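PDB 3FOK: uncharacterized protein Cgl0159 from Corynebacterium glutamicum, which is of unknown function but folds as a parallel (beta/alpha)8 barrel of the TIM-barrel clan and packs against further copies of itself. Local coordinates for residues A[35-40]-A[142-147]; A[132-137]-A[170-175]; A[147-152]-A[163-168]; A[201-206]-A[229-234]; A[214-219]-A[236-241]. All coordinates share one frame; numbering follows the deposited sequence.

Contact 1: A[35-40]-A[142-147]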
# COMPACT_ATOMS: atom_id res chain seq x y z
N ARG A 35 12.46 -12.37 34.53
CA ARG A 35 13.78 -12.93 34.76
C ARG A 35 14.72 -12.55 33.63
O ARG A 35 14.29 -12.04 32.59
CB ARG A 35 13.71 -14.46 34.85
CG ARG A 35 12.95 -15.11 33.71
CD ARG A 35 13.36 -16.56 33.52
NE ARG A 35 14.62 -16.68 32.79
CZ ARG A 35 15.21 -17.84 32.49
NH1 ARG A 35 14.66 -18.98 32.86
NH2 ARG A 35 16.34 -17.84 31.80
N GLU A 36 16.01 -12.79 33.84
CA GLU A 36 17.01 -12.51 32.82
C GLU A 36 16.77 -13.49 31.68
O GLU A 36 16.27 -14.59 31.90
CB GLU A 36 18.42 -12.71 33.38
CG GLU A 36 18.87 -11.68 34.39
CD GLU A 36 19.24 -10.35 33.75
OE1 GLU A 36 20.03 -10.35 32.77
OE2 GLU A 36 18.75 -9.30 34.22
N LEU A 37 17.12 -13.08 30.46
CA LEU A 37 16.93 -13.94 29.31
C LEU A 37 17.74 -15.22 29.50
O LEU A 37 17.19 -16.32 29.50
CB LEU A 37 17.41 -13.24 28.04
CG LEU A 37 16.72 -13.59 26.71
CD1 LEU A 37 17.64 -13.17 25.58
CD2 LEU A 37 16.42 -15.08 26.62
N LEU A 38 19.05 -15.06 29.66
CA LEU A 38 19.93 -16.21 29.84
C LEU A 38 20.29 -16.44 31.30
O LEU A 38 20.63 -15.51 32.03
CB LEU A 38 21.21 -16.01 29.02
CG LEU A 38 20.98 -15.89 27.51
CD1 LEU A 38 22.30 -15.56 26.83
CD2 LEU A 38 20.40 -17.18 26.98
N GLY A 39 20.21 -17.70 31.71
CA GLY A 39 20.53 -18.05 33.08
C GLY A 39 22.03 -18.16 33.27
O GLY A 39 22.81 -17.69 32.43
N GLU A 40 22.44 -18.78 34.36
CA GLU A 40 23.85 -18.94 34.68
C GLU A 40 24.60 -19.81 33.67
O GLU A 40 25.76 -19.55 33.36
CB GLU A 40 24.00 -19.52 36.09
CG GLU A 40 23.57 -18.57 37.20
CD GLU A 40 22.07 -18.27 37.19
OE1 GLU A 40 21.66 -17.29 37.86
OE2 GLU A 40 21.30 -19.00 36.52
N VAL A 142 6.70 -9.11 26.90
CA VAL A 142 7.15 -10.41 26.42
C VAL A 142 8.65 -10.22 26.22
O VAL A 142 9.11 -9.13 25.89
CB VAL A 142 6.49 -10.83 25.08
CG1 VAL A 142 5.00 -10.51 25.10
CG2 VAL A 142 7.19 -10.17 23.94
N ASP A 143 9.41 -11.29 26.41
CA ASP A 143 10.86 -11.22 26.32
C ASP A 143 11.50 -11.51 24.98
O ASP A 143 12.64 -11.10 24.73
CB ASP A 143 11.48 -12.18 27.34
CG ASP A 143 10.76 -12.17 28.68
OD1 ASP A 143 9.69 -12.81 28.80
OD2 ASP A 143 11.27 -11.50 29.61
N PHE A 144 10.77 -12.18 24.10
CA PHE A 144 11.34 -12.61 22.83
C PHE A 144 10.30 -12.57 21.71
O PHE A 144 9.12 -12.81 21.95
CB PHE A 144 11.80 -14.05 23.03
CG PHE A 144 13.17 -14.36 22.51
CD1 PHE A 144 13.49 -14.18 21.17
CD2 PHE A 144 14.11 -14.94 23.36
CE1 PHE A 144 14.72 -14.59 20.67
CE2 PHE A 144 15.34 -15.35 22.87
CZ PHE A 144 15.65 -15.18 21.53
N ALA A 145 10.75 -12.30 20.49
CA ALA A 145 9.86 -12.28 19.33
C ALA A 145 10.28 -13.43 18.41
O ALA A 145 11.46 -13.79 18.36
CB ALA A 145 9.98 -10.95 18.60
N LYS A 146 9.32 -14.02 17.69
CA LYS A 146 9.65 -15.11 16.79
C LYS A 146 8.89 -14.99 15.47
O LYS A 146 7.72 -14.57 15.45
CB LYS A 146 9.37 -16.46 17.46
CG LYS A 146 8.19 -17.25 16.92
CD LYS A 146 8.56 -18.17 15.77
CE LYS A 146 7.35 -18.98 15.34
NZ LYS A 146 7.66 -20.07 14.38
N THR A 147 9.55 -15.37 14.39
CA THR A 147 8.98 -15.30 13.05
C THR A 147 9.25 -16.57 12.25
O THR A 147 10.26 -17.23 12.45
CB THR A 147 9.61 -14.13 12.26
OG1 THR A 147 9.36 -12.89 12.94
CG2 THR A 147 9.05 -14.07 10.86

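Contact 2: A[132-137]-A[170-175]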
# COMPACT_ATOMS: atom_id res chain seq x y z
N TYR A 132 1.45 -11.14 17.26
CA TYR A 132 2.17 -10.15 18.06
C TYR A 132 2.97 -9.21 17.16
O TYR A 132 3.44 -9.60 16.09
CB TYR A 132 3.17 -10.84 18.99
CG TYR A 132 2.65 -11.27 20.34
CD1 TYR A 132 2.29 -10.33 21.30
CD2 TYR A 132 2.55 -12.62 20.67
CE1 TYR A 132 1.85 -10.72 22.57
CE2 TYR A 132 2.11 -13.03 21.93
CZ TYR A 132 1.77 -12.07 22.87
OH TYR A 132 1.34 -12.47 24.12
N ASN A 133 3.10 -7.97 17.60
CA ASN A 133 3.94 -7.00 16.90
C ASN A 133 4.81 -6.43 18.01
O ASN A 133 4.48 -6.57 19.19
CB ASN A 133 3.13 -5.91 16.18
CG ASN A 133 2.15 -5.18 17.08
OD1 ASN A 133 2.30 -5.15 18.30
ND2 ASN A 133 1.15 -4.56 16.46
N VAL A 134 5.93 -5.83 17.65
CA VAL A 134 6.84 -5.29 18.65
C VAL A 134 6.16 -4.37 19.66
O VAL A 134 6.42 -4.45 20.86
CB VAL A 134 8.02 -4.56 17.98
CG1 VAL A 134 8.88 -3.89 19.04
CG2 VAL A 134 8.85 -5.56 17.19
N SER A 135 5.29 -3.50 19.17
CA SER A 135 4.59 -2.56 20.03
C SER A 135 3.91 -3.25 21.22
O SER A 135 4.12 -2.87 22.37
CB SER A 135 3.55 -1.79 19.23
OG SER A 135 2.64 -1.11 20.08
N SER A 136 3.08 -4.26 20.93
CA SER A 136 2.36 -4.96 21.99
C SER A 136 3.27 -5.81 22.87
O SER A 136 2.99 -6.01 24.05
CB SER A 136 1.27 -5.85 21.39
OG SER A 136 1.82 -6.98 20.75
N MSE A 137 4.37 -6.31 22.30
CA MSE A 137 5.29 -7.13 23.07
C MSE A 137 6.03 -6.25 24.08
O MSE A 137 6.17 -6.61 25.25
CB MSE A 137 6.27 -7.83 22.15
CG MSE A 137 5.60 -8.79 21.18
SE MSE A 137 6.84 -9.99 20.30
CE MSE A 137 6.51 -11.53 21.36
N ASN A 170 13.61 -4.75 11.98
CA ASN A 170 13.89 -3.33 12.16
C ASN A 170 13.33 -2.90 13.50
O ASN A 170 14.04 -2.35 14.35
CB ASN A 170 13.21 -2.48 11.08
CG ASN A 170 13.87 -2.62 9.71
OD1 ASN A 170 13.40 -2.04 8.73
ND2 ASN A 170 14.95 -3.39 9.64
N GLU A 171 12.04 -3.16 13.69
CA GLU A 171 11.35 -2.80 14.92
C GLU A 171 11.87 -3.52 16.16
O GLU A 171 12.06 -2.90 17.21
CB GLU A 171 9.85 -3.07 14.78
CG GLU A 171 9.14 -2.17 13.78
CD GLU A 171 7.65 -2.41 13.75
OE1 GLU A 171 7.00 -2.24 14.80
OE2 GLU A 171 7.12 -2.77 12.67
N ALA A 172 12.10 -4.82 16.05
CA ALA A 172 12.59 -5.58 17.18
C ALA A 172 13.96 -5.07 17.64
O ALA A 172 14.19 -4.87 18.83
CB ALA A 172 12.67 -7.06 16.83
N ALA A 173 14.86 -4.86 16.68
CA ALA A 173 16.19 -4.38 17.00
C ALA A 173 16.14 -3.00 17.64
O ALA A 173 16.79 -2.75 18.66
CB ALA A 173 17.05 -4.34 15.74
N ALA A 174 15.36 -2.10 17.05
CA ALA A 174 15.24 -0.74 17.57
C ALA A 174 14.69 -0.72 18.99
O ALA A 174 14.97 0.21 19.75
CB ALA A 174 14.35 0.09 16.65
N ALA A 175 13.92 -1.74 19.36
CA ALA A 175 13.34 -1.81 20.70
C ALA A 175 14.21 -2.69 21.59
O ALA A 175 13.89 -2.92 22.77
CB ALA A 175 11.92 -2.38 20.63
O HOH W 1 4.74 -2.83 16.40

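Contact 3: A[147-152]-A[163-168]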
# COMPACT_ATOMS: atom_id res chain seq x y z
N THR A 147 9.55 -15.37 14.39
CA THR A 147 8.98 -15.30 13.05
C THR A 147 9.25 -16.57 12.25
O THR A 147 10.26 -17.23 12.45
CB THR A 147 9.61 -14.13 12.26
OG1 THR A 147 9.36 -12.89 12.94
CG2 THR A 147 9.05 -14.07 10.86
N LEU A 148 8.33 -16.89 11.33
CA LEU A 148 8.50 -18.05 10.47
C LEU A 148 8.85 -17.45 9.10
O LEU A 148 8.08 -16.67 8.55
CB LEU A 148 7.20 -18.84 10.36
CG LEU A 148 7.28 -20.33 10.01
CD1 LEU A 148 6.04 -20.72 9.22
CD2 LEU A 148 8.52 -20.65 9.21
N VAL A 149 10.02 -17.79 8.58
CA VAL A 149 10.44 -17.26 7.28
C VAL A 149 10.70 -18.37 6.28
O VAL A 149 11.84 -18.79 6.09
CB VAL A 149 11.73 -16.42 7.41
CG1 VAL A 149 11.96 -15.63 6.12
CG2 VAL A 149 11.62 -15.47 8.59
N ARG A 150 9.65 -18.86 5.64
CA ARG A 150 9.79 -19.90 4.64
C ARG A 150 10.06 -19.22 3.31
O ARG A 150 9.33 -18.32 2.90
CB ARG A 150 8.53 -20.76 4.58
CG ARG A 150 8.43 -21.75 5.73
CD ARG A 150 7.10 -22.45 5.74
NE ARG A 150 6.02 -21.50 6.00
CZ ARG A 150 4.73 -21.81 5.95
NH1 ARG A 150 4.35 -23.04 5.65
NH2 ARG A 150 3.82 -20.87 6.19
N ILE A 151 11.13 -19.65 2.65
CA ILE A 151 11.54 -19.08 1.39
C ILE A 151 11.30 -20.02 0.21
O ILE A 151 12.04 -20.99 0.01
CB ILE A 151 13.04 -18.70 1.46
CG1 ILE A 151 13.26 -17.76 2.65
CG2 ILE A 151 13.49 -18.08 0.16
CD1 ILE A 151 14.71 -17.48 2.97
N ASN A 152 10.27 -19.72 -0.57
CA ASN A 152 9.93 -20.53 -1.73
C ASN A 152 10.27 -19.76 -3.00
O ASN A 152 9.55 -18.85 -3.40
CB ASN A 152 8.44 -20.89 -1.70
CG ASN A 152 8.06 -21.93 -2.73
OD1 ASN A 152 7.18 -22.76 -2.48
ND2 ASN A 152 8.71 -21.89 -3.89
N GLU A 163 10.19 -9.02 2.94
CA GLU A 163 10.14 -7.61 3.29
C GLU A 163 9.48 -7.36 4.65
O GLU A 163 9.95 -6.54 5.43
CB GLU A 163 9.42 -6.82 2.19
CG GLU A 163 9.33 -5.32 2.45
CD GLU A 163 8.97 -4.52 1.21
OE1 GLU A 163 8.20 -5.04 0.37
OE2 GLU A 163 9.45 -3.38 1.08
N ALA A 164 8.40 -8.07 4.93
CA ALA A 164 7.70 -7.90 6.20
C ALA A 164 8.58 -8.39 7.35
O ALA A 164 8.55 -7.83 8.45
CB ALA A 164 6.39 -8.67 6.19
N THR A 165 9.36 -9.44 7.09
CA THR A 165 10.25 -9.98 8.11
C THR A 165 11.34 -8.96 8.39
O THR A 165 11.73 -8.76 9.55
CB THR A 165 10.90 -11.31 7.65
OG1 THR A 165 9.89 -12.31 7.52
CG2 THR A 165 11.94 -11.77 8.66
N ALA A 166 11.83 -8.31 7.34
CA ALA A 166 12.87 -7.30 7.49
C ALA A 166 12.34 -6.17 8.37
O ALA A 166 13.05 -5.66 9.24
CB ALA A 166 13.28 -6.75 6.13
N HIS A 167 11.09 -5.78 8.14
CA HIS A 167 10.48 -4.72 8.93
C HIS A 167 10.35 -5.15 10.39
O HIS A 167 10.58 -4.36 11.30
CB HIS A 167 9.11 -4.35 8.36
CG HIS A 167 9.19 -3.66 7.03
ND1 HIS A 167 10.38 -3.43 6.37
CD2 HIS A 167 8.22 -3.13 6.24
CE1 HIS A 167 10.14 -2.80 5.23
NE2 HIS A 167 8.84 -2.61 5.13
N ALA A 168 9.99 -6.41 10.62
CA ALA A 168 9.85 -6.92 11.98
C ALA A 168 11.18 -6.81 12.71
O ALA A 168 11.23 -6.41 13.87
CB ALA A 168 9.37 -8.36 11.96

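Contact 4: A[201-206]-A[229-234]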
# COMPACT_ATOMS: atom_id res chain seq x y z
N ALA A 201 20.33 -26.62 1.81
CA ALA A 201 19.15 -25.77 1.79
C ALA A 201 19.06 -24.99 3.10
O ALA A 201 18.79 -23.79 3.10
CB ALA A 201 17.90 -26.59 1.57
N VAL A 202 19.29 -25.68 4.22
CA VAL A 202 19.24 -25.03 5.52
C VAL A 202 20.28 -23.92 5.57
O VAL A 202 20.00 -22.82 6.06
CB VAL A 202 19.51 -26.03 6.65
CG1 VAL A 202 19.55 -25.31 7.99
CG2 VAL A 202 18.44 -27.11 6.67
N ILE A 203 21.47 -24.21 5.07
CA ILE A 203 22.55 -23.23 5.06
C ILE A 203 22.17 -22.01 4.23
O ILE A 203 22.38 -20.87 4.66
CB ILE A 203 23.85 -23.86 4.52
CG1 ILE A 203 24.42 -24.83 5.56
CG2 ILE A 203 24.87 -22.77 4.17
CD1 ILE A 203 25.64 -25.59 5.11
N GLN A 204 21.59 -22.25 3.06
CA GLN A 204 21.19 -21.15 2.19
C GLN A 204 20.11 -20.29 2.85
O GLN A 204 20.09 -19.07 2.69
CB GLN A 204 20.67 -21.68 0.85
CG GLN A 204 20.49 -20.59 -0.19
CD GLN A 204 19.87 -21.11 -1.48
OE1 GLN A 204 19.76 -20.37 -2.46
NE2 GLN A 204 19.45 -22.37 -1.47
N SER A 205 19.20 -20.93 3.58
CA SER A 205 18.12 -20.20 4.24
C SER A 205 18.66 -19.31 5.36
O SER A 205 18.15 -18.22 5.60
CB SER A 205 17.07 -21.17 4.80
OG SER A 205 17.56 -21.91 5.90
N VAL A 206 19.70 -19.78 6.03
CA VAL A 206 20.30 -19.01 7.12
C VAL A 206 20.99 -17.77 6.58
O VAL A 206 20.86 -16.68 7.14
CB VAL A 206 21.31 -19.86 7.91
CG1 VAL A 206 22.00 -19.00 8.94
CG2 VAL A 206 20.60 -21.02 8.59
N MSE A 229 25.24 -31.17 10.77
CA MSE A 229 24.92 -29.98 11.60
C MSE A 229 26.00 -29.07 12.14
O MSE A 229 25.71 -28.09 12.86
CB MSE A 229 24.17 -30.42 12.84
CG MSE A 229 22.65 -30.44 12.69
SE MSE A 229 21.89 -28.72 12.33
CE MSE A 229 21.47 -28.18 14.13
N GLU A 230 27.24 -29.38 11.82
CA GLU A 230 28.34 -28.63 12.41
C GLU A 230 28.87 -27.78 11.29
O GLU A 230 29.58 -26.80 11.46
CB GLU A 230 29.26 -29.69 12.90
CG GLU A 230 30.63 -29.43 13.48
CD GLU A 230 31.25 -30.78 13.68
OE1 GLU A 230 30.56 -31.69 14.22
OE2 GLU A 230 32.39 -30.96 13.25
N ARG A 231 28.29 -28.13 10.15
CA ARG A 231 28.55 -27.50 8.90
C ARG A 231 27.45 -26.47 8.70
O ARG A 231 27.67 -25.44 8.07
CB ARG A 231 28.51 -28.57 7.84
CG ARG A 231 28.89 -28.08 6.49
CD ARG A 231 28.90 -29.22 5.50
NE ARG A 231 28.60 -28.74 4.16
CZ ARG A 231 27.74 -29.33 3.34
NH1 ARG A 231 27.10 -30.42 3.72
NH2 ARG A 231 27.51 -28.82 2.14
N VAL A 232 26.26 -26.76 9.23
CA VAL A 232 25.15 -25.83 9.13
C VAL A 232 25.48 -24.70 10.09
O VAL A 232 25.23 -23.54 9.80
CB VAL A 232 23.82 -26.49 9.57
CG1 VAL A 232 22.73 -25.43 9.66
CG2 VAL A 232 23.42 -27.58 8.59
N MSE A 233 26.06 -25.06 11.23
CA MSE A 233 26.42 -24.07 12.23
C MSE A 233 27.57 -23.16 11.82
O MSE A 233 27.82 -22.15 12.46
CB MSE A 233 26.75 -24.74 13.57
CG MSE A 233 25.54 -25.32 14.29
SE MSE A 233 24.04 -24.08 14.37
CE MSE A 233 22.83 -25.08 13.24
N GLU A 234 28.26 -23.52 10.74
CA GLU A 234 29.35 -22.69 10.25
C GLU A 234 28.73 -21.62 9.35
O GLU A 234 29.43 -20.84 8.71
CB GLU A 234 30.36 -23.53 9.47
CG GLU A 234 31.00 -24.64 10.29
CD GLU A 234 32.01 -25.48 9.51
OE1 GLU A 234 31.68 -25.91 8.39
OE2 GLU A 234 33.12 -25.70 10.03

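Contact 5: A[214-219]-A[236-241]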
# COMPACT_ATOMS: atom_id res chain seq x y z
N ASN A 214 17.63 -4.03 9.28
CA ASN A 214 18.62 -2.97 9.13
C ASN A 214 19.58 -2.95 10.30
O ASN A 214 20.41 -2.05 10.43
CB ASN A 214 17.92 -1.61 9.01
CG ASN A 214 17.16 -1.22 10.27
OD1 ASN A 214 16.57 -0.15 10.34
ND2 ASN A 214 17.18 -2.09 11.27
N ASP A 215 19.46 -3.96 11.15
CA ASP A 215 20.30 -4.12 12.33
C ASP A 215 20.10 -5.57 12.75
O ASP A 215 19.02 -5.94 13.21
CB ASP A 215 19.80 -3.19 13.44
CG ASP A 215 20.62 -3.29 14.72
OD1 ASP A 215 21.38 -4.28 14.87
OD2 ASP A 215 20.51 -2.39 15.57
N SER A 216 21.11 -6.40 12.58
CA SER A 216 20.97 -7.79 12.98
C SER A 216 21.82 -8.11 14.19
O SER A 216 22.65 -9.02 14.16
CB SER A 216 21.32 -8.72 11.81
OG SER A 216 20.17 -9.47 11.39
N SER A 217 21.62 -7.35 15.26
CA SER A 217 22.37 -7.54 16.49
C SER A 217 21.49 -8.16 17.57
O SER A 217 21.95 -8.46 18.66
CB SER A 217 22.95 -6.21 16.99
OG SER A 217 21.92 -5.31 17.37
N TYR A 218 20.21 -8.34 17.25
CA TYR A 218 19.27 -8.93 18.19
C TYR A 218 18.57 -10.13 17.59
O TYR A 218 17.58 -10.61 18.14
CB TYR A 218 18.21 -7.91 18.61
CG TYR A 218 18.67 -7.01 19.72
CD1 TYR A 218 19.44 -5.88 19.45
CD2 TYR A 218 18.38 -7.31 21.05
CE1 TYR A 218 19.93 -5.09 20.48
CE2 TYR A 218 18.86 -6.53 22.09
CZ TYR A 218 19.64 -5.42 21.80
OH TYR A 218 20.15 -4.65 22.82
N THR A 219 19.08 -10.63 16.47
CA THR A 219 18.41 -11.75 15.84
C THR A 219 19.04 -13.11 16.13
O THR A 219 20.26 -13.28 16.10
CB THR A 219 18.29 -11.55 14.31
OG1 THR A 219 19.33 -12.27 13.64
CG2 THR A 219 18.41 -10.07 13.96
N THR A 236 26.37 -19.28 10.51
CA THR A 236 26.22 -18.04 11.25
C THR A 236 26.99 -18.00 12.55
O THR A 236 27.51 -19.00 13.03
CB THR A 236 24.75 -17.73 11.63
OG1 THR A 236 24.11 -18.93 12.08
CG2 THR A 236 24.01 -17.12 10.46
N THR A 237 27.04 -16.79 13.10
CA THR A 237 27.71 -16.51 14.35
C THR A 237 26.62 -16.18 15.35
O THR A 237 26.89 -15.86 16.51
CB THR A 237 28.62 -15.29 14.19
OG1 THR A 237 27.86 -14.20 13.65
CG2 THR A 237 29.78 -15.60 13.26
N MSE A 238 25.38 -16.27 14.89
CA MSE A 238 24.23 -15.94 15.72
C MSE A 238 23.74 -17.03 16.66
O MSE A 238 23.83 -18.22 16.36
CB MSE A 238 23.08 -15.49 14.83
CG MSE A 238 23.44 -14.29 14.00
SE MSE A 238 22.11 -13.87 12.69
CE MSE A 238 22.49 -11.97 12.53
N PRO A 239 23.22 -16.63 17.83
CA PRO A 239 22.71 -17.57 18.82
C PRO A 239 21.61 -18.40 18.17
O PRO A 239 20.70 -17.86 17.54
CB PRO A 239 22.20 -16.67 19.94
CG PRO A 239 21.88 -15.38 19.24
CD PRO A 239 23.02 -15.24 18.28
N THR A 240 21.71 -19.72 18.31
CA THR A 240 20.75 -20.62 17.70
C THR A 240 20.01 -21.52 18.67
O THR A 240 20.56 -21.96 19.68
CB THR A 240 21.46 -21.51 16.65
OG1 THR A 240 22.04 -20.67 15.64
CG2 THR A 240 20.49 -22.47 16.00
N LEU A 241 18.75 -21.79 18.36
CA LEU A 241 17.91 -22.66 19.16
C LEU A 241 17.40 -23.73 18.20
O LEU A 241 17.07 -23.44 17.05
CB LEU A 241 16.74 -21.88 19.76
CG LEU A 241 17.12 -20.86 20.83
CD1 LEU A 241 15.91 -20.04 21.22
CD2 LEU A 241 17.70 -21.58 22.04

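Contact 1: A[35-40]-A[142-147]
L37 reaches the ring of F144 with both of its methyls, and the CD2-CE2 side of the ring carries the apolar part of the contact, CE2 being the closest. CD2 of L37 lies 3.9 Å from CE2 of F144, and CD1 of L37 lies 4.2 Å from the same atom. The leucine approaches the ring obliquely, and the two side chains run at about a right angle to each other. What turns the leucine branch this way is its first torsion, which sets CG opposite the backbone N (chi1 -150°). F144 opens strand 144-151, one of the parallel strands of a (beta/alpha)8 barrel. Its ring touches V110 and M180 of the flanking strands and meets W220 edge-to-face, so the loop 35-40, which leads into strand 44-48, covers the barrel at the end where its strands begin. D143, the third main participant, stays polar and more distant: its OD2 is 4.3 Å from O of R35, while its OD1 is held by a salt bridge to R32 and a hydrogen bond from V109 N. R35 is folded back over its own loop. Its NE donates to O of E36 at 2.8 Å, with the acceptor only 3° out of the guanidinium plane. That bond holds the group turned toward its own loop, with weak support from NH2, 2.9 Å from O of L37; NH1 forms a salt bridge with D86.

Contact 2: A[132-137]-A[170-175]
V134 splits its two methyls between the last turn of the opposing helix and A175 just beyond its end. With CG1 opposite the backbone N (chi1 174°), that methyl reaches CB of A175 at 3.7 Å. CG2, beside the backbone N, comes instead to 3.6 Å from CB of E171, 3.5 Å from N of A172 and 4.1 Å from the CB of that alanine. E171 sends CG beside its own backbone N (chi1 -67°) and continues extended. Its side chain crosses the valine obliquely and ends at a water, which donates to OE1 of E171 at 2.8 Å and accepts from N of S135 at 2.9 Å. The bridge links the carboxylate to the first turn of helix 134-140. That turn is capped: OD1 of N133, the N-cap, accepts from N of S136 at 2.9 Å with an N-H...O angle of 166°. N133 also packs on N170 and makes a weak hydrogen bond to N214, both of a neighbouring subunit. CE of selenomethionine M137 sits over one face of the Y132 ring, offset toward its rim. Helices 134-140 and 158-174 are successive helices of the barrel's outer layer, separated in the chain by strand 144-151.

Contact 3: A[147-152]-A[163-168]
T165 presses its methyl and its hydroxyl against two outward-pointing residues of the strand, T147 and V149. The tightest point is CG2 of V149 on CG2 of T165, 3.7 Å apart; the same valine methyl lies 3.8 Å from OG1 of T165. CG2 of T147 comes from further back along the strand to 3.9 Å from that oxygen. The first torsion of T165 (chi1 -66°) puts OG1 beside its own backbone N and CG2 opposite it, turning OG1 to T147 and V149 and CG2 to V149. Although methyls of both lie against it, the buried OG1 is satisfied by hydrogen bonds with O of T161 and OH of Y129. Packing is looser one turn on, where CB of A168 points at the strand but stays 4.6 Å from OG1 of T147. The helix's other side meets solvent and the assembly: H167 is exposed, with O of E163 3.2 Å above one face of its ring, offset toward the rim, and E163 forms a salt bridge with R128 of a neighbouring subunit. The contact fastens strand 144-151 to helix 158-174, the first two elements of a beta-alpha-beta unit completed by strand 179-189, parallel to the first.

Contact 4: A[201-206]-A[229-234]
Within the helical shell of the (beta/alpha)8 barrel, V202 and I203 of helix 199-210 pack on R231 and V232 of the short, weakly bonded helix 229-232. The two elements are separated in the chain by strand 219-224, and L223 of that strand touches V206 and V232, which places the pair over the outer face of the strand. The two valines meet methyl to methyl, CG1 of V202 lying 3.6 Å from CG1 of V232, with their side chains at about a right angle. I203 works beside them along the backbone of the short helix. Its CG1 is turned beside its own backbone N (chi1 -72°) and lies 3.8 Å from CA of V232, while the extended chain beyond carries CD1 to 3.6 Å from O of R231. The same methyl comes within 4.3 Å of CG of R231 and approaches the guanidinium obliquely. The charged end of R231 is engaged further out: NH2 forms salt bridges with D200 and with E63 of a neighbouring subunit, and NH1 pairs with E228, so an apolar contact merges into an intersubunit ion network. The carbonyl of V202 is engaged within helix 199-210. O of V202 accepts from OG of S205 at 2.6 Å and from N of V206 at 3.1 Å, both donors reaching it from the same face of the carbonyl plane, the hydroxyl tilted 27° out of it.

Contact 5: A[214-219]-A[236-241]
Selenomethionine M238 holds CG beside its backbone N (chi1 -59°) and then runs extended (chi2 172°), which carries the selenium to T219 and the terminal methyl to both T219 and S216. SE lies 3.3 Å from OG1 of T219, and CE comes to 3.4 Å from that same oxygen, the two side chains meeting at a slant. Further along, CE fits against S216, 3.4 Å from its O and 3.5 Å from its CB. The contact is therefore one of a polarisable, apolar tip lying among oxygen atoms. Those of S216 have stronger partners: its OG is hydrogen-bonded to O of A210 and its O to R18 of a neighbouring subunit, which also packs on M238. P239 adds a lighter touch, its CD being 4.0 Å from O of T219. Each segment also has a side-chain bond of its own. OG1 of T240 donates to O of M238 at 3.1 Å from above the carbonyl plane, while OG of S217 donates at 2.8 Å to OD1 of D215, whose carboxylate makes a salt bridge to R140 of the neighbouring subunit. T219 begins strand 219-224 and P239 just precedes strand 240-243, parallel neighbours joined by backbone hydrogen bonds of P239 and L241 with M221. The buried contact lies where two adjacent parallel strands begin, at the N-terminal end of a TIM barrel.

In the fold
Contacts 3, 4 and 5 are buried, whereas contacts 1 and 2 are partly open. Strand 144-151 serves two of them from opposite faces: contact 1 uses its inward-pointing F144, contact 3 its outward T147 and V149. Helix 158-174 is likewise shared, resting on that strand in contact 3 and on the preceding helix in contact 2, where a water replaces direct polar links. Contact 4 joins two shell elements through aliphatic groups, and contact 5, which touches it through V206 and T236, sets a selenomethionine among oxygens at the strand entries. Charged partners from a neighbouring subunit flank contacts 3, 4 and 5; beside contact 1, R32 and D86 are ionic partners within the chain.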